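Side-chain contacts in putative pachytene checkpoint protein 2 (Caenorhabditis elegans, PDB 4XGU), which binds and hydrolyses ATP as an AAA+ protein remodeler and probably plays a key role in chromosome recombination during meiosis: residues I236-L239 with A240-E243; A326-S329 with M330-S334; I371-K374 with I375-A379. All coordinates share one frame; numbering follows the deposited sequence.

Contact 1. Residues I236-L239 with A240-E243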
ATOM      1  N   ILE B 236       6.633  30.108  18.829  1.00 95.47           N
ATOM      2  CA  ILE B 236       5.712  31.049  18.205  1.00 87.76           C
ATOM      3  C   ILE B 236       4.584  31.364  19.168  1.00 89.09           C
ATOM      4  O   ILE B 236       4.127  32.504  19.263  1.00 85.83           O
ATOM      5  CB  ILE B 236       5.106  30.502  16.899  1.00 87.66           C
ATOM      6  CG1 ILE B 236       6.163  29.788  16.061  1.00 94.16           C
ATOM      7  CG2 ILE B 236       4.445  31.625  16.109  1.00 83.99           C
ATOM      8  CD1 ILE B 236       5.641  29.276  14.738  1.00 96.00           C
ATOM      9  N   ASP B 237       4.144  30.336  19.888  1.00 96.84           N
ATOM     10  CA  ASP B 237       3.057  30.474  20.844  1.00100.32           C
ATOM     11  C   ASP B 237       3.424  31.465  21.943  1.00 99.43           C
ATOM     12  O   ASP B 237       2.627  32.340  22.277  1.00 97.05           O
ATOM     13  CB  ASP B 237       2.699  29.115  21.447  1.00110.86           C
ATOM     14  CG  ASP B 237       1.342  29.115  22.120  1.00120.72           C
ATOM     15  OD1 ASP B 237       1.103  29.967  23.000  1.00125.37           O
ATOM     16  OD2 ASP B 237       0.502  28.264  21.759  1.00124.12           O
ATOM     17  N   GLU B 238       4.627  31.328  22.495  1.00101.07           N
ATOM     18  CA  GLU B 238       5.106  32.253  23.521  1.00102.31           C
ATOM     19  C   GLU B 238       5.108  33.687  23.012  1.00101.69           C
ATOM     20  O   GLU B 238       4.722  34.611  23.728  1.00104.13           O
ATOM     21  CB  GLU B 238       6.510  31.870  23.991  1.00103.38           C
ATOM     22  CG  GLU B 238       6.541  30.892  25.152  1.00109.81           C
ATOM     23  CD  GLU B 238       7.840  30.968  25.931  1.00114.66           C
ATOM     24  OE1 GLU B 238       8.714  31.773  25.547  1.00114.80           O
ATOM     25  OE2 GLU B 238       7.986  30.228  26.930  1.00117.93           O
ATOM     26  N   LEU B 239       5.543  33.863  21.768  1.00100.16           N
ATOM     27  CA  LEU B 239       5.556  35.176  21.138  1.00 95.21           C
ATOM     28  C   LEU B 239       4.129  35.663  20.919  1.00 92.56           C
ATOM     29  O   LEU B 239       3.862  36.865  20.941  1.00 94.14           O
ATOM     30  CB  LEU B 239       6.317  35.122  19.814  1.00 94.30           C
ATOM     31  CG  LEU B 239       7.242  36.299  19.506  1.00 93.38           C
ATOM     32  CD1 LEU B 239       8.128  36.602  20.701  1.00 95.44           C
ATOM     33  CD2 LEU B 239       8.088  35.991  18.283  1.00 92.62           C
ATOM     34  N   ALA B 240       3.216  34.718  20.718  1.00 93.54           N
ATOM     35  CA  ALA B 240       1.805  35.033  20.530  1.00 92.89           C
ATOM     36  C   ALA B 240       1.124  35.301  21.867  1.00100.26           C
ATOM     37  O   ALA B 240       0.130  36.024  21.931  1.00 96.27           O
ATOM     38  CB  ALA B 240       1.105  33.905  19.797  1.00 96.69           C
ATOM     39  N   GLU B 241       1.663  34.705  22.930  1.00109.91           N
ATOM     40  CA  GLU B 241       1.181  34.950  24.289  1.00110.84           C
ATOM     41  C   GLU B 241       1.371  36.418  24.648  1.00107.41           C
ATOM     42  O   GLU B 241       0.611  36.986  25.434  1.00104.19           O
ATOM     43  CB  GLU B 241       1.907  34.055  25.299  1.00114.20           C
ATOM     44  CG  GLU B 241       1.508  32.586  25.233  1.00117.54           C
ATOM     45  CD  GLU B 241       2.416  31.690  26.057  1.00122.34           C
ATOM     46  OE1 GLU B 241       2.396  30.459  25.842  1.00123.47           O
ATOM     47  OE2 GLU B 241       3.153  32.216  26.917  1.00125.91           O
ATOM     48  N   ASP B 242       2.399  37.022  24.063  1.00110.39           N
ATOM     49  CA  ASP B 242       2.641  38.449  24.204  1.00117.13           C
ATOM     50  C   ASP B 242       1.557  39.228  23.469  1.00116.93           C
ATOM     51  O   ASP B 242       1.420  39.118  22.251  1.00117.48           O
ATOM     52  CB  ASP B 242       4.031  38.809  23.667  1.00119.27           C
ATOM     53  CG  ASP B 242       4.389  40.269  23.888  1.00119.51           C
ATOM     54  OD1 ASP B 242       3.661  40.962  24.631  1.00123.00           O
ATOM     55  OD2 ASP B 242       5.406  40.722  23.322  1.00114.99           O
ATOM     56  N   GLU B 243       0.778  40.006  24.214  1.00114.80           N
ATOM     57  CA  GLU B 243      -0.253  40.837  23.609  1.00108.88           C
ATOM     58  C   GLU B 243       0.344  42.176  23.194  1.00109.84           C
ATOM     59  O   GLU B 243       1.514  42.451  23.467  1.00116.78           O
ATOM     60  CB  GLU B 243      -1.428  41.044  24.568  1.00107.55           C
ATOM     61  CG  GLU B 243      -1.147  41.981  25.736  1.00110.14           C
ATOM     62  CD  GLU B 243      -0.410  41.309  26.885  1.00115.36           C
ATOM     63  OE1 GLU B 243      -0.539  41.792  28.029  1.00118.11           O
ATOM     64  OE2 GLU B 243       0.297  40.305  26.652  1.00116.59           O
TER
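Asp-237 and Glu-241, one helical turn apart, bring their carboxylates together at an oblique crossing, the two planes turned 73° against each other. OD1 of Asp-237 lies 3.2 Å from OE1 of Glu-241, two acceptors of like charge, not a hydrogen bond. OD1 of Asp-237 forms a salt bridge with Arg-290 and OD2 another with Arg-286, and Arg-290 also touches the side chain of Glu-241, which probably offsets part of the repulsion. With CG of Asp-237 opposite its own backbone N (chi1 -163°), the acid leans toward the next turn. The chain of Glu-241 runs back extended over the preceding turn, its CG 3.2 Å from Asp-237 O and its OE2 4.0 Å from CG of Glu-238. In the backbone, Ala-240 N bonds to Ile-236 O at 2.8 Å, whereas the bond from Asp-242 N to Glu-238 O is weak. Ile-236 and Leu-239 face the other way, onto Leu-210 and Val-208 of strand 206-212, Asp-237 is buried against the two arginines, and the two glutamates are exposed. This is the last turn of helix 228-241, an amphipathic helix packed on the central sheet of the AAA+ ATPase domain.

Contact 2. Residues A326-S329 with M330-S334. With ADP (adenosine-5'-diphosphate), chain H.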
ATOM      1  N   ALA B 326       1.333  42.788 -18.243  1.00 83.33           N
ATOM      2  CA  ALA B 326       2.156  42.739 -17.042  1.00 77.70           C
ATOM      3  C   ALA B 326       3.623  42.520 -17.398  1.00 77.79           C
ATOM      4  O   ALA B 326       4.514  43.098 -16.771  1.00 80.19           O
ATOM      5  CB  ALA B 326       1.667  41.648 -16.107  1.00 75.44           C
ATOM      6  N   ARG B 327       3.868  41.687 -18.405  1.00 73.46           N
ATOM      7  CA  ARG B 327       5.228  41.426 -18.866  1.00 71.25           C
ATOM      8  C   ARG B 327       5.901  42.713 -19.324  1.00 73.57           C
ATOM      9  O   ARG B 327       7.055  42.971 -18.982  1.00 80.53           O
ATOM     10  CB  ARG B 327       5.234  40.402 -20.001  1.00 72.88           C
ATOM     11  CG  ARG B 327       5.190  38.954 -19.544  1.00 76.13           C
ATOM     12  CD  ARG B 327       5.059  38.014 -20.733  1.00 83.60           C
ATOM     13  NE  ARG B 327       3.684  37.916 -21.219  1.00 94.54           N
ATOM     14  CZ  ARG B 327       2.908  36.851 -21.045  1.00104.72           C
ATOM     15  NH1 ARG B 327       3.377  35.786 -20.408  1.00109.59           N
ATOM     16  NH2 ARG B 327       1.666  36.845 -21.513  1.00106.59           N
ATOM     17  N   TYR B 328       5.172  43.518 -20.092  1.00 75.00           N
ATOM     18  CA  TYR B 328       5.681  44.805 -20.555  1.00 77.45           C
ATOM     19  C   TYR B 328       6.056  45.690 -19.372  1.00 78.13           C
ATOM     20  O   TYR B 328       7.110  46.327 -19.368  1.00 81.22           O
ATOM     21  CB  TYR B 328       4.647  45.516 -21.439  1.00 78.17           C
ATOM     22  CG  TYR B 328       4.996  46.957 -21.754  1.00 80.11           C
ATOM     23  CD1 TYR B 328       4.634  47.985 -20.891  1.00 72.13           C
ATOM     24  CD2 TYR B 328       5.684  47.289 -22.915  1.00 82.04           C
ATOM     25  CE1 TYR B 328       4.959  49.297 -21.167  1.00 73.45           C
ATOM     26  CE2 TYR B 328       6.007  48.603 -23.202  1.00 85.15           C
ATOM     27  CZ  TYR B 328       5.643  49.601 -22.324  1.00 82.48           C
ATOM     28  OH  TYR B 328       5.963  50.909 -22.603  1.00 88.01           O
ATOM     29  N   SER B 329       5.173  45.727 -18.380  1.00 78.03           N
ATOM     30  CA  SER B 329       5.359  46.563 -17.202  1.00 78.83           C
ATOM     31  C   SER B 329       6.655  46.225 -16.476  1.00 76.72           C
ATOM     32  O   SER B 329       7.361  47.112 -16.000  1.00 80.39           O
ATOM     33  CB  SER B 329       4.172  46.408 -16.251  1.00 89.43           C
ATOM     34  OG  SER B 329       2.947  46.636 -16.924  1.00100.10           O
ATOM     35  N   MET B 330       6.967  44.936 -16.399  1.00 73.51           N
ATOM     36  CA  MET B 330       8.198  44.488 -15.765  1.00 68.64           C
ATOM     37  C   MET B 330       9.415  44.886 -16.589  1.00 72.61           C
ATOM     38  O   MET B 330      10.409  45.376 -16.051  1.00 72.76           O
ATOM     39  CB  MET B 330       8.179  42.975 -15.565  1.00 67.33           C
ATOM     40  CG  MET B 330       7.031  42.481 -14.711  1.00 65.61           C
ATOM     41  SD  MET B 330       7.042  40.689 -14.579  1.00 80.32           S
ATOM     42  CE  MET B 330       5.604  40.416 -13.550  1.00 98.71           C
ATOM     43  N   LEU B 331       9.329  44.672 -17.898  1.00 72.37           N
ATOM     44  CA  LEU B 331      10.418  45.010 -18.804  1.00 69.60           C
ATOM     45  C   LEU B 331      10.695  46.506 -18.795  1.00 77.61           C
ATOM     46  O   LEU B 331      11.851  46.929 -18.802  1.00 85.11           O
ATOM     47  CB  LEU B 331      10.099  44.543 -20.224  1.00 69.78           C
ATOM     48  CG  LEU B 331       9.978  43.031 -20.419  1.00 67.97           C
ATOM     49  CD1 LEU B 331       9.745  42.702 -21.884  1.00 72.53           C
ATOM     50  CD2 LEU B 331      11.221  42.330 -19.904  1.00 64.65           C
ATOM     51  N   LYS B 332       9.633  47.304 -18.774  1.00 77.70           N
ATOM     52  CA  LYS B 332       9.768  48.755 -18.733  1.00 73.99           C
ATOM     53  C   LYS B 332      10.414  49.193 -17.423  1.00 73.71           C
ATOM     54  O   LYS B 332      11.271  50.072 -17.408  1.00 82.44           O
ATOM     55  CB  LYS B 332       8.405  49.432 -18.907  1.00 77.34           C
ATOM     56  CG  LYS B 332       8.467  50.950 -19.011  1.00 83.46           C
ATOM     57  CD  LYS B 332       7.857  51.623 -17.789  1.00 88.34           C
ATOM     58  CE  LYS B 332       7.953  53.139 -17.887  1.00 94.70           C
ATOM     59  NZ  LYS B 332       7.345  53.815 -16.707  1.00101.24           N
ATOM     60  N   SER B 333      10.004  48.561 -16.328  1.00 76.83           N
ATOM     61  CA  SER B 333      10.549  48.869 -15.010  1.00 77.69           C
ATOM     62  C   SER B 333      12.026  48.511 -14.918  1.00 70.39           C
ATOM     63  O   SER B 333      12.793  49.189 -14.238  1.00 72.95           O
ATOM     64  CB  SER B 333       9.768  48.134 -13.924  1.00 86.57           C
ATOM     65  OG  SER B 333       8.385  48.423 -14.015  1.00101.47           O
ATOM     66  N   SER B 334      12.419  47.441 -15.601  1.00 72.14           N
ATOM     67  CA  SER B 334      13.817  47.026 -15.625  1.00 75.68           C
ATOM     68  C   SER B 334      14.672  48.058 -16.353  1.00 83.73           C
ATOM     69  O   SER B 334      15.728  48.458 -15.862  1.00 91.21           O
ATOM     70  CB  SER B 334      13.964  45.655 -16.291  1.00 72.74           C
ATOM     71  OG  SER B 334      13.293  44.649 -15.554  1.00 74.78           O
TER
HETATM   72  PB  ADP H 501       7.324  32.547  -5.417  1.00 65.44           P
HETATM   73  O1B ADP H 501       6.273  32.503  -6.499  1.00 63.91           O
HETATM   74  O2B ADP H 501       6.782  32.913  -4.057  1.00 74.04           O
HETATM   75  O3B ADP H 501       8.260  31.358  -5.409  1.00 69.42           O
HETATM   76  PA  ADP H 501       8.984  34.735  -4.752  1.00110.17           P
HETATM   77  O1A ADP H 501       7.930  35.545  -4.037  1.00111.19           O
HETATM   78  O2A ADP H 501       9.944  33.873  -3.964  1.00115.32           O
HETATM   79  O3A ADP H 501       8.249  33.801  -5.845  1.00 96.73           O
HETATM   80  O5' ADP H 501       9.859  35.767  -5.622  1.00 91.38           O
HETATM   81  C5' ADP H 501      10.002  35.631  -7.032  1.00 92.55           C
HETATM   82  C4' ADP H 501      10.913  36.741  -7.539  1.00 96.58           C
HETATM   83  O4' ADP H 501      10.551  37.083  -8.879  1.00 97.37           O
HETATM   84  C3' ADP H 501      10.783  37.998  -6.696  1.00103.57           C
HETATM   85  O3' ADP H 501      11.975  38.211  -5.936  1.00110.63           O
HETATM   86  C2' ADP H 501      10.570  39.134  -7.676  1.00101.32           C
HETATM   87  O2' ADP H 501      11.764  39.918  -7.774  1.00100.19           O
HETATM   88  C1' ADP H 501      10.275  38.478  -9.016  1.00 98.12           C
HETATM   89  N9  ADP H 501       8.827  38.622  -9.312  1.00 92.49           N
HETATM   90  C8  ADP H 501       7.946  37.605  -9.373  1.00 84.45           C
HETATM   91  N7  ADP H 501       6.695  38.046  -9.661  1.00 79.89           N
HETATM   92  C5  ADP H 501       6.765  39.381  -9.791  1.00 83.05           C
HETATM   93  C6  ADP H 501       5.806  40.467 -10.091  1.00 83.11           C
HETATM   94  N6  ADP H 501       4.499  40.194 -10.316  1.00 86.38           N
HETATM   95  N1  ADP H 501       6.280  41.730 -10.136  1.00 85.46           N
HETATM   96  C2  ADP H 501       7.581  42.006  -9.914  1.00 88.50           C
HETATM   97  N3  ADP H 501       8.508  41.071  -9.635  1.00 89.78           N
HETATM   98  C4  ADP H 501       8.170  39.760  -9.562  1.00 89.99           C
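Met-330 turns CG away from its carbonyl carbon (chi1 -59°) and then runs fully extended, which carries its CE to 3.4 Å from N6 of the ADP adenine and almost as near C6. The methyl thus sits over the face of the adenine, above C6, while nearer the backbone CG of Met-330 rests 3.3 Å from Ala-326 O. Ser-333 has OG beside its own backbone N (chi1 -55°), folding the hydroxyl back to donate to Ser-329 O at 2.6 Å. Ser-333 N bonds to the same oxygen from the opposite face of the carbonyl plane, so two donors grip one acceptor. Ser-334 repeats the pattern on Met-330 O: its OG, 3.0 Å away, sits above the carbonyl plane and its N approaches from the other face. Tyr-328 and Lys-332 meet through CE1 and CB at 4.1 Å, then part: Tyr-328 OH hydrogen-bonds to Gln-356 O and Lys-332 NZ forms a salt bridge with Asp-357. Pro-322 and Ile-387 also touch the Met-330 side chain, which belongs to the ADP pocket. Within the lid domain, helix 324-340 lies between neighbours: Tyr-328 and Leu-331 pack on helix 367-378, Arg-327 and Leu-331 reach Ile-387 of helix 384-397, and Ser-333 touches both Ile-140 of its own chain and Ile-168 of a neighbouring subunit.

Contact 3. Residues I371-K374 with I375-A379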
ATOM      1  N   ILE B 371       7.530  48.457 -29.766  1.00 93.36           N
ATOM      2  CA  ILE B 371       8.594  47.477 -29.973  1.00 89.40           C
ATOM      3  C   ILE B 371       8.829  46.671 -28.699  1.00 87.42           C
ATOM      4  O   ILE B 371       9.005  45.453 -28.747  1.00 87.75           O
ATOM      5  CB  ILE B 371       9.915  48.145 -30.410  1.00 88.06           C
ATOM      6  CG1 ILE B 371       9.772  48.767 -31.797  1.00 88.74           C
ATOM      7  CG2 ILE B 371      11.040  47.130 -30.447  1.00 87.87           C
ATOM      8  CD1 ILE B 371      10.944  49.634 -32.194  1.00 86.54           C
ATOM      9  N   LEU B 372       8.819  47.358 -27.560  1.00 85.79           N
ATOM     10  CA  LEU B 372       8.991  46.704 -26.268  1.00 82.43           C
ATOM     11  C   LEU B 372       7.818  45.779 -25.965  1.00 86.03           C
ATOM     12  O   LEU B 372       7.996  44.703 -25.394  1.00 89.26           O
ATOM     13  CB  LEU B 372       9.147  47.742 -25.155  1.00 80.84           C
ATOM     14  CG  LEU B 372       9.331  47.197 -23.737  1.00 75.83           C
ATOM     15  CD1 LEU B 372      10.516  46.249 -23.678  1.00 69.85           C
ATOM     16  CD2 LEU B 372       9.504  48.335 -22.745  1.00 75.65           C
ATOM     17  N   PHE B 373       6.619  46.204 -26.352  1.00 87.79           N
ATOM     18  CA  PHE B 373       5.429  45.375 -26.190  1.00 87.23           C
ATOM     19  C   PHE B 373       5.536  44.114 -27.037  1.00 92.95           C
ATOM     20  O   PHE B 373       5.076  43.042 -26.638  1.00 90.12           O
ATOM     21  CB  PHE B 373       4.169  46.154 -26.568  1.00 90.71           C
ATOM     22  CG  PHE B 373       2.893  45.406 -26.302  1.00 95.98           C
ATOM     23  CD1 PHE B 373       2.324  44.602 -27.278  1.00101.27           C
ATOM     24  CD2 PHE B 373       2.264  45.502 -25.074  1.00 97.61           C
ATOM     25  CE1 PHE B 373       1.154  43.912 -27.031  1.00105.03           C
ATOM     26  CE2 PHE B 373       1.093  44.818 -24.822  1.00102.51           C
ATOM     27  CZ  PHE B 373       0.537  44.022 -25.800  1.00105.15           C
ATOM     28  N   LYS B 374       6.142  44.257 -28.213  1.00 97.69           N
ATOM     29  CA  LYS B 374       6.344  43.137 -29.124  1.00 98.21           C
ATOM     30  C   LYS B 374       7.275  42.112 -28.486  1.00 89.42           C
ATOM     31  O   LYS B 374       7.117  40.908 -28.682  1.00 88.33           O
ATOM     32  CB  LYS B 374       6.907  43.631 -30.460  1.00109.11           C
ATOM     33  CG  LYS B 374       6.649  42.710 -31.647  1.00115.98           C
ATOM     34  CD  LYS B 374       7.815  41.769 -31.904  1.00116.55           C
ATOM     35  CE  LYS B 374       7.605  40.982 -33.187  1.00119.31           C
ATOM     36  NZ  LYS B 374       6.390  40.123 -33.115  1.00121.65           N
ATOM     37  N   ILE B 375       8.243  42.603 -27.717  1.00 84.46           N
ATOM     38  CA  ILE B 375       9.146  41.736 -26.970  1.00 82.63           C
ATOM     39  C   ILE B 375       8.367  40.963 -25.914  1.00 79.64           C
ATOM     40  O   ILE B 375       8.585  39.766 -25.717  1.00 79.30           O
ATOM     41  CB  ILE B 375      10.278  42.538 -26.298  1.00 85.82           C
ATOM     42  CG1 ILE B 375      11.147  43.222 -27.355  1.00 84.64           C
ATOM     43  CG2 ILE B 375      11.132  41.636 -25.418  1.00 87.54           C
ATOM     44  CD1 ILE B 375      12.306  43.999 -26.776  1.00 84.39           C
ATOM     45  N   ALA B 376       7.449  41.655 -25.246  1.00 80.77           N
ATOM     46  CA  ALA B 376       6.590  41.034 -24.245  1.00 84.23           C
ATOM     47  C   ALA B 376       5.753  39.915 -24.862  1.00 95.77           C
ATOM     48  O   ALA B 376       5.440  38.926 -24.199  1.00 97.55           O
ATOM     49  CB  ALA B 376       5.693  42.076 -23.599  1.00 82.39           C
ATOM     50  N   GLN B 377       5.399  40.081 -26.135  1.00101.16           N
ATOM     51  CA  GLN B 377       4.670  39.053 -26.870  1.00102.25           C
ATOM     52  C   GLN B 377       5.548  37.833 -27.132  1.00100.62           C
ATOM     53  O   GLN B 377       5.053  36.711 -27.224  1.00104.00           O
ATOM     54  CB  GLN B 377       4.142  39.605 -28.197  1.00106.06           C
ATOM     55  CG  GLN B 377       2.799  40.310 -28.102  1.00102.94           C
ATOM     56  CD  GLN B 377       2.245  40.672 -29.467  1.00102.86           C
ATOM     57  OE1 GLN B 377       2.994  40.824 -30.434  1.00104.04           O
ATOM     58  NE2 GLN B 377       0.928  40.804 -29.554  1.00104.72           N
ATOM     59  N   GLU B 378       6.853  38.059 -27.253  1.00 95.36           N
ATOM     60  CA  GLU B 378       7.786  36.971 -27.509  1.00 94.90           C
ATOM     61  C   GLU B 378       8.178  36.267 -26.216  1.00 91.34           C
ATOM     62  O   GLU B 378       8.723  35.167 -26.245  1.00 89.21           O
ATOM     63  CB  GLU B 378       9.044  37.482 -28.223  1.00101.54           C
ATOM     64  CG  GLU B 378       8.795  38.357 -29.451  1.00112.71           C
ATOM     65  CD  GLU B 378       8.253  37.589 -30.645  1.00123.63           C
ATOM     66  OE1 GLU B 378       7.974  36.378 -30.515  1.00128.89           O
ATOM     67  OE2 GLU B 378       8.106  38.200 -31.725  1.00127.67           O
ATOM     68  N   ALA B 379       7.892  36.901 -25.083  1.00 92.62           N
ATOM     69  CA  ALA B 379       8.303  36.379 -23.783  1.00 91.19           C
ATOM     70  C   ALA B 379       7.143  35.753 -23.019  1.00 96.85           C
ATOM     71  O   ALA B 379       7.037  35.915 -21.806  1.00106.97           O
ATOM     72  CB  ALA B 379       8.934  37.485 -22.952  1.00 87.26           C
TER
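Lys-374 NZ and Glu-378 OE2 form a salt bridge of 2.9 Å, one turn apart near the end of helix 367-378. The ammonium meets the carboxylate from above its plane, 36° out of it, and the methylene next to it, CE of Lys-374, lies 3.2 Å from the same OE2. Both chains bend to achieve this: the lysine turns at chi2 (-95°) and again at chi4, while Glu-378 folds at chi2 and lays its CG 3.1 Å from Lys-374 O. A lysine in place of Glu-378 would probably leave Lys-374 without its charge partner and set two ammonium groups against each other. On another side of the helix, CE1 of Phe-373 comes to 4.0 Å from NE2 of Gln-377, ring and amide planes 50° apart. Both pairs have the i to i+4 spacing of an alpha-helix, an amphipathic one in the lid domain, whose other side is apolar. There Leu-372 and Ile-375, an i to i+3 pair, touch through their CD1 atoms at 4.2 Å. Further out, Leu-331 of helix 324-340 packs against Leu-372 and Ile-375, while Met-409 and Leu-413 of helix 405-420 cover Leu-372 and Ile-375 respectively. Phe-373 gains a cation-pi partner in Arg-365.

Contacts 2 and 3 belong together in the lid domain, their centres about 10 Å apart on helices that follow each other in the chain. They touch directly: Tyr-328 CE2 lies 3.5 Å from Leu-372 CD2, and Arg-327 CD comes to 3.1 Å from Ala-379 O. Contact 2 reaches the nucleotide itself through Met-330, whose side chain is about 8 Å from that of Thr-183 in the predicted ATP-binding loop; contact 3 stands behind it, with the Ala-376 side chain about 13 Å from ADP. Contact 1, in the ATPase domain, lies on the opposite side of the chain's centre, its nearest atoms about 30 Å from contact 2 and about 37 Å from contact 3.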